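Local coordinates for protein probable tautomerase ywhB (Bacillus subtilis, PDB 2OPA) that is a probable tautomerase of the MIF clan, a small beta-alpha-beta protein whose chains assemble as a hexamer, at residues A[14-19]-A[42-47]; A[25-30]-A[36-41]. All coordinates share one frame; numbering follows the deposited sequence.

Contact 1 (A[14-19]-A[42-47])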
loop_
_atom_site.group_PDB
_atom_site.type_symbol
_atom_site.label_atom_id
_atom_site.label_comp_id
_atom_site.label_asym_id
_atom_site.label_seq_id
_atom_site.Cartn_x
_atom_site.Cartn_y
_atom_site.Cartn_z
ATOM N N GLU A 14 -3.291 -8.422 23.331
ATOM C CA GLU A 14 -4.598 -7.975 23.819
ATOM C C GLU A 14 -4.968 -6.618 23.226
ATOM O O GLU A 14 -6.118 -6.398 22.846
ATOM C CB GLU A 14 -4.622 -7.878 25.353
ATOM C CG GLU A 14 -4.655 -9.223 26.064
ATOM C CD GLU A 14 -3.334 -9.976 25.979
ATOM O OE1 GLU A 14 -3.362 -11.223 26.061
ATOM O OE2 GLU A 14 -2.270 -9.329 25.841
ATOM N N GLN A 15 -4.000 -5.707 23.154
ATOM C CA GLN A 15 -4.264 -4.398 22.584
ATOM C C GLN A 15 -4.616 -4.546 21.110
ATOM O O GLN A 15 -5.444 -3.802 20.591
ATOM C CB GLN A 15 -3.049 -3.485 22.728
ATOM C CG GLN A 15 -2.826 -2.948 24.126
ATOM C CD GLN A 15 -1.564 -2.121 24.215
ATOM O OE1 GLN A 15 -0.468 -2.618 23.962
ATOM N NE2 GLN A 15 -1.709 -0.852 24.567
ATOM N N LYS A 16 -3.980 -5.501 20.439
ATOM C CA LYS A 16 -4.240 -5.739 19.028
ATOM C C LYS A 16 -5.658 -6.267 18.823
ATOM O O LYS A 16 -6.346 -5.865 17.886
ATOM C CB LYS A 16 -3.225 -6.736 18.457
ATOM C CG LYS A 16 -1.810 -6.200 18.397
ATOM C CD LYS A 16 -0.857 -7.265 17.903
ATOM C CE LYS A 16 0.575 -6.768 17.906
ATOM N NZ LYS A 16 1.519 -7.813 17.390
ATOM N N ARG A 17 -6.087 -7.172 19.697
ATOM C CA ARG A 17 -7.426 -7.731 19.608
ATOM C C ARG A 17 -8.464 -6.625 19.826
ATOM O O ARG A 17 -9.462 -6.557 19.104
ATOM C CB ARG A 17 -7.620 -8.828 20.655
ATOM C CG ARG A 17 -9.012 -9.444 20.649
ATOM C CD ARG A 17 -9.164 -10.482 21.747
ATOM N NE ARG A 17 -8.290 -11.634 21.548
ATOM C CZ ARG A 17 -7.482 -12.136 22.482
ATOM N NH1 ARG A 17 -7.430 -11.584 23.691
ATOM N NH2 ARG A 17 -6.728 -13.195 22.208
ATOM N N ASN A 18 -8.215 -5.762 20.813
ATOM C CA ASN A 18 -9.126 -4.662 21.117
ATOM C C ASN A 18 -9.180 -3.675 19.967
ATOM O O ASN A 18 -10.253 -3.197 19.606
ATOM C CB ASN A 18 -8.710 -3.940 22.407
ATOM C CG ASN A 18 -8.747 -4.854 23.624
ATOM O OD1 ASN A 18 -9.574 -5.778 23.698
ATOM N ND2 ASN A 18 -7.862 -4.596 24.596
ATOM N N LEU A 19 -8.017 -3.373 19.398
ATOM C CA LEU A 19 -7.912 -2.455 18.266
ATOM C C LEU A 19 -8.829 -2.922 17.137
ATOM O O LEU A 19 -9.624 -2.156 16.596
ATOM C CB LEU A 19 -6.468 -2.419 17.766
ATOM C CG LEU A 19 -6.188 -1.734 16.428
ATOM C CD1 LEU A 19 -6.371 -0.240 16.574
ATOM C CD2 LEU A 19 -4.768 -2.059 15.970
ATOM N N ILE A 42 -3.192 -5.516 10.342
ATOM C CA ILE A 42 -2.293 -4.811 11.237
ATOM C C ILE A 42 -0.895 -4.973 10.661
ATOM O O ILE A 42 -0.456 -6.087 10.373
ATOM C CB ILE A 42 -2.293 -5.391 12.667
ATOM C CG1 ILE A 42 -3.614 -5.072 13.368
ATOM C CG2 ILE A 42 -1.124 -4.803 13.456
ATOM C CD1 ILE A 42 -3.762 -5.734 14.735
ATOM N N GLU A 43 -0.212 -3.854 10.472
ATOM C CA GLU A 43 1.145 -3.859 9.949
ATOM C C GLU A 43 2.044 -3.197 10.982
ATOM O O GLU A 43 1.863 -2.029 11.319
ATOM C CB GLU A 43 1.210 -3.096 8.629
ATOM C CG GLU A 43 0.753 -3.915 7.439
ATOM C CD GLU A 43 0.571 -3.089 6.180
ATOM O OE1 GLU A 43 1.172 -1.996 6.080
ATOM O OE2 GLU A 43 -0.169 -3.547 5.283
ATOM N N GLU A 44 3.005 -3.951 11.493
ATOM C CA GLU A 44 3.914 -3.423 12.488
ATOM C C GLU A 44 5.175 -2.836 11.886
ATOM O O GLU A 44 5.745 -3.387 10.952
ATOM C CB GLU A 44 4.272 -4.510 13.486
ATOM C CG GLU A 44 3.213 -4.673 14.550
ATOM C CD GLU A 44 3.585 -5.690 15.584
ATOM O OE1 GLU A 44 3.131 -5.553 16.733
ATOM O OE2 GLU A 44 4.323 -6.635 15.247
ATOM N N MET A 45 5.599 -1.702 12.427
ATOM C CA MET A 45 6.794 -1.030 11.950
ATOM C C MET A 45 7.928 -1.130 12.960
ATOM O O MET A 45 7.704 -1.126 14.169
ATOM C CB MET A 45 6.516 0.452 11.714
ATOM C CG MET A 45 5.470 0.772 10.682
ATOM S SD MET A 45 5.343 2.572 10.528
ATOM C CE MET A 45 4.437 3.003 12.012
ATOM N N ARG A 46 9.148 -1.202 12.447
ATOM C CA ARG A 46 10.338 -1.244 13.278
ATOM C C ARG A 46 10.843 0.199 13.389
ATOM O O ARG A 46 10.762 0.961 12.419
ATOM C CB ARG A 46 11.391 -2.120 12.612
ATOM C CG ARG A 46 11.074 -3.602 12.657
ATOM C CD ARG A 46 12.015 -4.402 11.779
ATOM N NE ARG A 46 13.409 -4.006 11.949
ATOM C CZ ARG A 46 14.449 -4.725 11.526
ATOM N NH1 ARG A 46 15.687 -4.285 11.713
ATOM N NH2 ARG A 46 14.251 -5.896 10.934
ATOM N N LYS A 47 11.355 0.580 14.560
ATOM C CA LYS A 47 11.867 1.942 14.754
ATOM C C LYS A 47 12.988 2.315 13.786
ATOM O O LYS A 47 13.144 3.483 13.434
ATOM C CB LYS A 47 12.356 2.140 16.186
ATOM C CG LYS A 47 11.243 2.075 17.206
ATOM C CD LYS A 47 11.770 2.153 18.625
ATOM C CE LYS A 47 12.345 3.520 18.934
ATOM N NZ LYS A 47 12.794 3.616 20.351
#

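Contact 2 (A[25-30]-A[36-41])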
loop_
_atom_site.group_PDB
_atom_site.type_symbol
_atom_site.label_atom_id
_atom_site.label_comp_id
_atom_site.label_asym_id
_atom_site.label_seq_id
_atom_site.Cartn_x
_atom_site.Cartn_y
_atom_site.Cartn_z
ATOM N N GLU A 25 -15.871 -1.708 14.725
ATOM C CA GLU A 25 -17.117 -1.106 15.176
ATOM C C GLU A 25 -17.234 0.339 14.711
ATOM O O GLU A 25 -18.304 0.769 14.295
ATOM C CB GLU A 25 -17.227 -1.160 16.701
ATOM C CG GLU A 25 -18.502 -0.527 17.234
ATOM C CD GLU A 25 -19.759 -1.207 16.715
ATOM O OE2 GLU A 25 -19.654 -2.338 16.198
ATOM N N ALA A 26 -16.136 1.085 14.773
ATOM C CA ALA A 26 -16.158 2.478 14.354
ATOM C C ALA A 26 -16.541 2.590 12.883
ATOM O O ALA A 26 -17.314 3.473 12.499
ATOM C CB ALA A 26 -14.810 3.121 14.593
ATOM N N VAL A 27 -16.001 1.690 12.066
ATOM C CA VAL A 27 -16.279 1.677 10.632
ATOM C C VAL A 27 -17.731 1.292 10.370
ATOM O O VAL A 27 -18.414 1.914 9.555
ATOM C CB VAL A 27 -15.352 0.668 9.890
ATOM C CG1 VAL A 27 -15.806 0.484 8.444
ATOM C CG2 VAL A 27 -13.919 1.165 9.925
ATOM N N LYS A 28 -18.193 0.263 11.070
ATOM C CA LYS A 28 -19.555 -0.218 10.914
ATOM C C LYS A 28 -20.605 0.845 11.208
ATOM O O LYS A 28 -21.574 0.993 10.463
ATOM C CB LYS A 28 -19.790 -1.411 11.833
ATOM C CG LYS A 28 -21.209 -1.937 11.816
ATOM C CD LYS A 28 -21.382 -3.038 12.847
ATOM C CE LYS A 28 -22.786 -3.613 12.808
ATOM N NZ LYS A 28 -22.944 -4.716 13.798
ATOM N N GLU A 29 -20.409 1.596 12.284
ATOM C CA GLU A 29 -21.386 2.601 12.662
ATOM C C GLU A 29 -21.285 3.955 11.972
ATOM O O GLU A 29 -22.144 4.807 12.176
ATOM C CB GLU A 29 -21.385 2.788 14.183
ATOM C CG GLU A 29 -20.235 3.590 14.748
ATOM C CD GLU A 29 -20.208 3.552 16.271
ATOM O OE1 GLU A 29 -19.587 4.451 16.883
ATOM O OE2 GLU A 29 -20.801 2.611 16.854
ATOM N N THR A 30 -20.261 4.165 11.153
ATOM C CA THR A 30 -20.130 5.444 10.464
ATOM C C THR A 30 -20.250 5.326 8.948
ATOM O O THR A 30 -20.443 6.328 8.262
ATOM C CB THR A 30 -18.780 6.137 10.780
ATOM O OG1 THR A 30 -17.698 5.293 10.366
ATOM C CG2 THR A 30 -18.656 6.432 12.267
ATOM N N GLU A 36 -19.568 -8.342 8.390
ATOM C CA GLU A 36 -18.770 -9.361 7.722
ATOM C C GLU A 36 -18.032 -8.831 6.500
ATOM O O GLU A 36 -17.333 -9.580 5.823
ATOM C CB GLU A 36 -19.640 -10.558 7.317
ATOM C CG GLU A 36 -20.470 -10.387 6.049
ATOM O OE1 GLU A 36 -22.137 -9.165 7.211
ATOM N N LYS A 37 -18.186 -7.540 6.222
ATOM C CA LYS A 37 -17.522 -6.918 5.077
ATOM C C LYS A 37 -16.338 -6.058 5.518
ATOM O O LYS A 37 -15.612 -5.521 4.685
ATOM C CB LYS A 37 -18.502 -6.027 4.313
ATOM C CG LYS A 37 -19.694 -6.752 3.729
ATOM C CD LYS A 37 -19.288 -7.597 2.550
ATOM C CE LYS A 37 -20.494 -8.246 1.914
ATOM N NZ LYS A 37 -20.126 -8.944 0.650
ATOM N N ILE A 38 -16.156 -5.915 6.826
ATOM C CA ILE A 38 -15.073 -5.099 7.347
ATOM C C ILE A 38 -13.843 -5.937 7.686
ATOM O O ILE A 38 -13.868 -6.799 8.571
ATOM C CB ILE A 38 -15.536 -4.314 8.582
ATOM C CG1 ILE A 38 -16.807 -3.527 8.238
ATOM C CG2 ILE A 38 -14.436 -3.357 9.029
ATOM C CD1 ILE A 38 -17.479 -2.872 9.427
ATOM N N VAL A 39 -12.768 -5.672 6.956
ATOM C CA VAL A 39 -11.510 -6.377 7.122
ATOM C C VAL A 39 -10.456 -5.448 7.710
ATOM O O VAL A 39 -10.360 -4.281 7.318
ATOM C CB VAL A 39 -11.014 -6.902 5.764
ATOM C CG1 VAL A 39 -9.605 -7.485 5.892
ATOM C CG2 VAL A 39 -11.989 -7.943 5.238
ATOM N N VAL A 40 -9.676 -5.968 8.654
ATOM C CA VAL A 40 -8.624 -5.181 9.275
ATOM C C VAL A 40 -7.261 -5.874 9.176
ATOM O O VAL A 40 -7.132 -7.062 9.481
ATOM C CB VAL A 40 -8.930 -4.903 10.770
ATOM C CG1 VAL A 40 -7.827 -4.056 11.378
ATOM C CG2 VAL A 40 -10.265 -4.197 10.908
ATOM N N PHE A 41 -6.257 -5.124 8.730
ATOM C CA PHE A 41 -4.899 -5.642 8.621
ATOM C C PHE A 41 -4.046 -4.840 9.587
ATOM O O PHE A 41 -4.172 -3.618 9.654
ATOM C CB PHE A 41 -4.306 -5.437 7.220
ATOM C CG PHE A 41 -5.114 -6.030 6.105
ATOM C CD1 PHE A 41 -5.926 -5.222 5.311
ATOM C CD2 PHE A 41 -5.042 -7.390 5.822
ATOM C CE1 PHE A 41 -6.650 -5.762 4.242
ATOM C CE2 PHE A 41 -5.761 -7.938 4.760
ATOM C CZ PHE A 41 -6.565 -7.121 3.970
#

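Contact 1 (A[14-19]-A[42-47])
K16 leaves its helix with CG anti to the carbonyl carbon (chi1 -68°) and then runs fully extended to NZ, while E44, turned the same way about its first bond, stretches out from the strand to meet it. Both belong to the beta-alpha-beta unit of the tautomerase fold, in which helix 13-31 connects the parallel strands 2-8 and 39-45. Here the helix and strand segments run at 138° to each other, nearer antiparallel than perpendicular. The two side chains cross at about a right angle, and K16 NZ donates to E44 OE1 at 2.9 Å, forming a salt bridge. The ammonium approaches from above the carboxylate, 55° out of its plane, and E44 OE2 stays 3.7 Å from K16 NZ, so a single oxygen takes the bond. NE2 of H49 of a second subunit is hydrogen-bonded to the same nitrogen, which gives this buried lysine two polar partners and ties the contact to the subunit interface. Closer to the helix the contact is apolar: I42 CD1 lies 3.9 Å from K16 CB, beside the root of the lysine chain. L19, one helical turn on, also packs on V5 and M7 of strand 2-8. It meets I42 tip to tip, with L19 CD2 4.0 Å from I42 CD1.

Contact 2 (A[25-30]-A[36-41])
I38 reaches across to V27 and K28 near the C-terminal end of helix 13-31, and nearly all of the contact rests on this one isoleucine. I38 CA and K28 CA are 7.5 Å apart. From CB the side chain forks. CG2 of I38 lies 4.1 Å from V27 CG1. The other branch starts at CG1, set anti to the carbonyl carbon (chi1 -53°), and I38 CG1 is likewise 4.1 Å from V27 CG1. One bond further, at the tip, I38 CD1 comes within 3.9 Å of V27 CG1, so all three I38 carbons beyond CB gather on this one valine methyl. V27 and I38 lie alongside each other, pointing opposite ways. The same CD1 also presses against the helix itself, 3.6 Å from K28 CB and 3.6 Å from K28 N. K28 has its CG anti to the backbone N (chi1 176°), and its extended chain then leads away from the strand segment, so the lysine contributes its root and not its charge. V27 also packs on V3 of strand 2-8, while I38 touches T24 one turn earlier on the helix. On the helix, T30 OG1 donates to A26 O at 2.8 Å, which occupies the hydroxyl of this buried threonine. Beyond I38 the chain enters strand 39-45, where V39, V40 and F41 pair antiparallel with a strand of a second subunit and carry the sheet across the interface. An isoleucine just ahead of the strand thus packs on the last turns of the helix, where the chain returns from helix 13-31 to strand 39-45, the second strand of the beta-alpha-beta crossover at the core of the tautomerase fold.

Contacts 1 and 2 fasten the same helix, 13-31, to the same strand, 39-45, near opposite ends, with centres about 17 Å apart. Contact 2 is nested in the loop that contact 1 closes: one lies near the turn from helix to strand, the other beside the far end of that strand. That far end leads to the pocket, where M45 touches 2-fluoro-3-(4-hydroxyphenyl)-2E-propeneoate; the side chain of E44 is about 9 Å from a bound copy. Neighbouring chains connect the two regions: V27 of contact 2 packs on L19 of a third subunit, and F41 on M45 of a second subunit, residues that belong to contact 1 in those chains.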